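Local coordinates for protein CocE/NonD family hydrolase (Staphylococcus aureus subsp. aureus COL, PDB 3III) that probably hydrolyses ester or amide bonds as an alpha/beta-hydrolase of the CocE/NonD family, related to X-Pro dipeptidyl-peptidases, though its substrate is not established, at residues A[239-242]-A[247-250]. Residues are numbered along the deposited sequence; the frame is centred on the assembly and turned at random.
Sequences QEHP and FWKQ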
ATOM      1  N   GLN A 239      16.173   5.556  13.439  1.00  9.06           N
ATOM      2  CA  GLN A 239      16.654   5.769  14.782  1.00  8.88           C
ATOM      3  C   GLN A 239      16.627   7.257  15.154  1.00  8.31           C
ATOM      4  O   GLN A 239      16.261   7.623  16.238  1.00  8.09           O
ATOM      5  CB  GLN A 239      18.138   5.375  14.865  1.00 10.92           C
ATOM      6  CG  GLN A 239      18.458   3.917  14.810  1.00 14.09           C
ATOM      7  CD  GLN A 239      18.066   3.245  16.073  1.00 21.02           C
ATOM      8  OE1 GLN A 239      18.819   3.250  17.069  1.00 22.98           O
ATOM      9  NE2 GLN A 239      16.856   2.671  16.063  1.00 19.98           N
ATOM     10  N   GLU A 240      17.161   8.106  14.286  1.00  6.53           N
ATOM     11  CA  GLU A 240      17.447   9.476  14.663  1.00  7.15           C
ATOM     12  C   GLU A 240      16.363  10.493  14.309  1.00  6.20           C
ATOM     13  O   GLU A 240      16.484  11.675  14.678  1.00  5.97           O
ATOM     14  CB  GLU A 240      18.842   9.904  14.100  1.00  7.43           C
ATOM     15  CG  GLU A 240      18.823  10.165  12.632  1.00  9.61           C
ATOM     16  CD  GLU A 240      20.182  10.084  11.928  1.00 11.73           C
ATOM     17  OE1 GLU A 240      20.194  10.411  10.704  1.00 16.43           O
ATOM     18  OE2 GLU A 240      21.171   9.666  12.538  1.00  7.06           O
ATOM     19  N   HIS A 241      15.295  10.049  13.656  1.00  6.64           N
ATOM     20  CA  HIS A 241      14.151  10.909  13.334  1.00  6.83           C
ATOM     21  C   HIS A 241      12.847  10.264  13.860  1.00  5.93           C
ATOM     22  O   HIS A 241      12.018   9.751  13.078  1.00  6.01           O
ATOM     23  CB  HIS A 241      14.082  11.146  11.840  1.00  6.20           C
ATOM     24  CG  HIS A 241      15.251  11.935  11.296  1.00  6.91           C
ATOM     25  ND1 HIS A 241      15.390  13.283  11.496  1.00  8.85           N
ATOM     26  CD2 HIS A 241      16.323  11.561  10.554  1.00  9.71           C
ATOM     27  CE1 HIS A 241      16.501  13.709  10.919  1.00 10.15           C
ATOM     28  NE2 HIS A 241      17.082  12.688  10.324  1.00  9.31           N
ATOM     29  N   PRO A 242      12.668  10.265  15.176  1.00  6.12           N
ATOM     30  CA  PRO A 242      11.481   9.583  15.756  1.00  5.52           C
ATOM     31  C   PRO A 242      10.133  10.337  15.560  1.00  5.75           C
ATOM     32  O   PRO A 242       9.042   9.788  15.806  1.00  7.24           O
ATOM     33  CB  PRO A 242      11.853   9.472  17.228  1.00  5.25           C
ATOM     34  CG  PRO A 242      12.766  10.599  17.471  1.00  6.82           C
ATOM     35  CD  PRO A 242      13.639  10.645  16.225  1.00  6.15           C
ATOM     36  N   PHE A 247      13.167  16.108   7.937  1.00  9.58           N
ATOM     37  CA  PHE A 247      13.567  14.886   7.215  1.00  8.55           C
ATOM     38  C   PHE A 247      12.381  14.103   6.640  1.00  9.13           C
ATOM     39  O   PHE A 247      12.324  13.838   5.411  1.00 10.16           O
ATOM     40  CB  PHE A 247      14.404  13.969   8.122  1.00  8.75           C
ATOM     41  CG  PHE A 247      14.802  12.694   7.440  1.00  6.97           C
ATOM     42  CD1 PHE A 247      15.940  12.659   6.638  1.00  9.94           C
ATOM     43  CD2 PHE A 247      14.013  11.557   7.543  1.00  7.06           C
ATOM     44  CE1 PHE A 247      16.295  11.508   5.981  1.00 10.72           C
ATOM     45  CE2 PHE A 247      14.356  10.403   6.883  1.00  9.21           C
ATOM     46  CZ  PHE A 247      15.508  10.376   6.097  1.00 11.65           C
ATOM     47  N   TRP A 248      11.449  13.730   7.505  1.00  8.18           N
ATOM     48  CA  TRP A 248      10.303  12.935   7.080  1.00  8.77           C
ATOM     49  C   TRP A 248       9.289  13.712   6.254  1.00  9.70           C
ATOM     50  O   TRP A 248       8.609  13.104   5.433  1.00  8.95           O
ATOM     51  CB  TRP A 248       9.595  12.261   8.266  1.00  8.31           C
ATOM     52  CG  TRP A 248      10.383  11.110   8.872  1.00  5.83           C
ATOM     53  CD1 TRP A 248      10.864  11.022  10.152  1.00  7.31           C
ATOM     54  CD2 TRP A 248      10.836   9.936   8.208  1.00  5.19           C
ATOM     55  NE1 TRP A 248      11.494   9.813  10.335  1.00  2.96           N
ATOM     56  CE2 TRP A 248      11.504   9.144   9.153  1.00  3.99           C
ATOM     57  CE3 TRP A 248      10.675   9.430   6.912  1.00  6.58           C
ATOM     58  CZ2 TRP A 248      12.059   7.877   8.826  1.00  5.89           C
ATOM     59  CZ3 TRP A 248      11.233   8.197   6.599  1.00  7.37           C
ATOM     60  CH2 TRP A 248      11.949   7.461   7.544  1.00  2.62           C
ATOM     61  N   LYS A 249       9.164  15.036   6.474  1.00  9.81           N
ATOM     62  CA  LYS A 249       8.277  15.842   5.633  1.00 10.67           C
ATOM     63  C   LYS A 249       8.687  15.788   4.164  1.00 10.23           C
ATOM     64  O   LYS A 249       7.845  15.841   3.289  1.00  9.44           O
ATOM     65  CB  LYS A 249       8.204  17.307   6.126  1.00 12.32           C
ATOM     66  CG  LYS A 249       7.436  17.465   7.455  1.00 14.67           C
ATOM     67  CD  LYS A 249       7.590  18.842   8.129  1.00 17.48           C
ATOM     68  CE  LYS A 249       6.809  18.871   9.435  1.00 16.61           C
ATOM     69  NZ  LYS A 249       6.874  20.202  10.050  1.00 18.44           N
ATOM     70  N   GLN A 250       9.980  15.667   3.891  1.00 10.45           N
ATOM     71  CA  GLN A 250      10.469  15.492   2.517  1.00 11.84           C
ATOM     72  C   GLN A 250      10.176  14.109   1.942  1.00 12.51           C
ATOM     73  O   GLN A 250      10.426  13.881   0.729  1.00 13.89           O
ATOM     74  CB  GLN A 250      11.968  15.723   2.461  1.00 11.26           C
ATOM     75  CG  GLN A 250      12.341  17.141   2.781  1.00 14.30           C
ATOM     76  CD  GLN A 250      13.817  17.321   2.784  1.00 18.45           C
ATOM     77  OE1 GLN A 250      14.464  17.180   1.751  1.00 22.26           O
ATOM     78  NE2 GLN A 250      14.383  17.653   3.942  1.00 22.02           N
TER
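H241 lays its imidazole flat against F247, the two planes only 7° apart in an offset stack with ring centroids 4.4 Å from each other. The slip is large enough that F247 CB, rather than the middle of the phenyl, sits over the imidazole, 3.5 Å from its centroid in a CH-pi contact. H241 CD2 in turn lies toward the rim of the phenyl face, 3.6 Å from F247 CG. With F247 CG anti to the backbone N (chi1 178°), phenyl face and CB both lie against the imidazole.

W248 completes the aromatic cluster, nearly square to both rings. Its indole offers one face to F247 CE2 and takes the edge of H241 in a distant, offset edge-to-face pair, centroids 5.9 Å apart; the touching atoms are H241 CB and W248 NE1, at 3.3 Å. NE1 also donates to H241 O at 2.8 Å, close to the indole plane and on a carbonyl lone pair, with a bent N-H...O angle of 146°. The buried indole also meets M198, Y199 and Y214.

D245 OD2 is hydrogen-bonded to H241 ND1, while D245 OD1 takes the W248 backbone N-H. Stack, ND1 bond and NE1 bond tie the end of helix 234-240 to helix 246-249 across a short link and probably limit rotation of the imidazole; the nearby carboxylate would probably favour its protonated form.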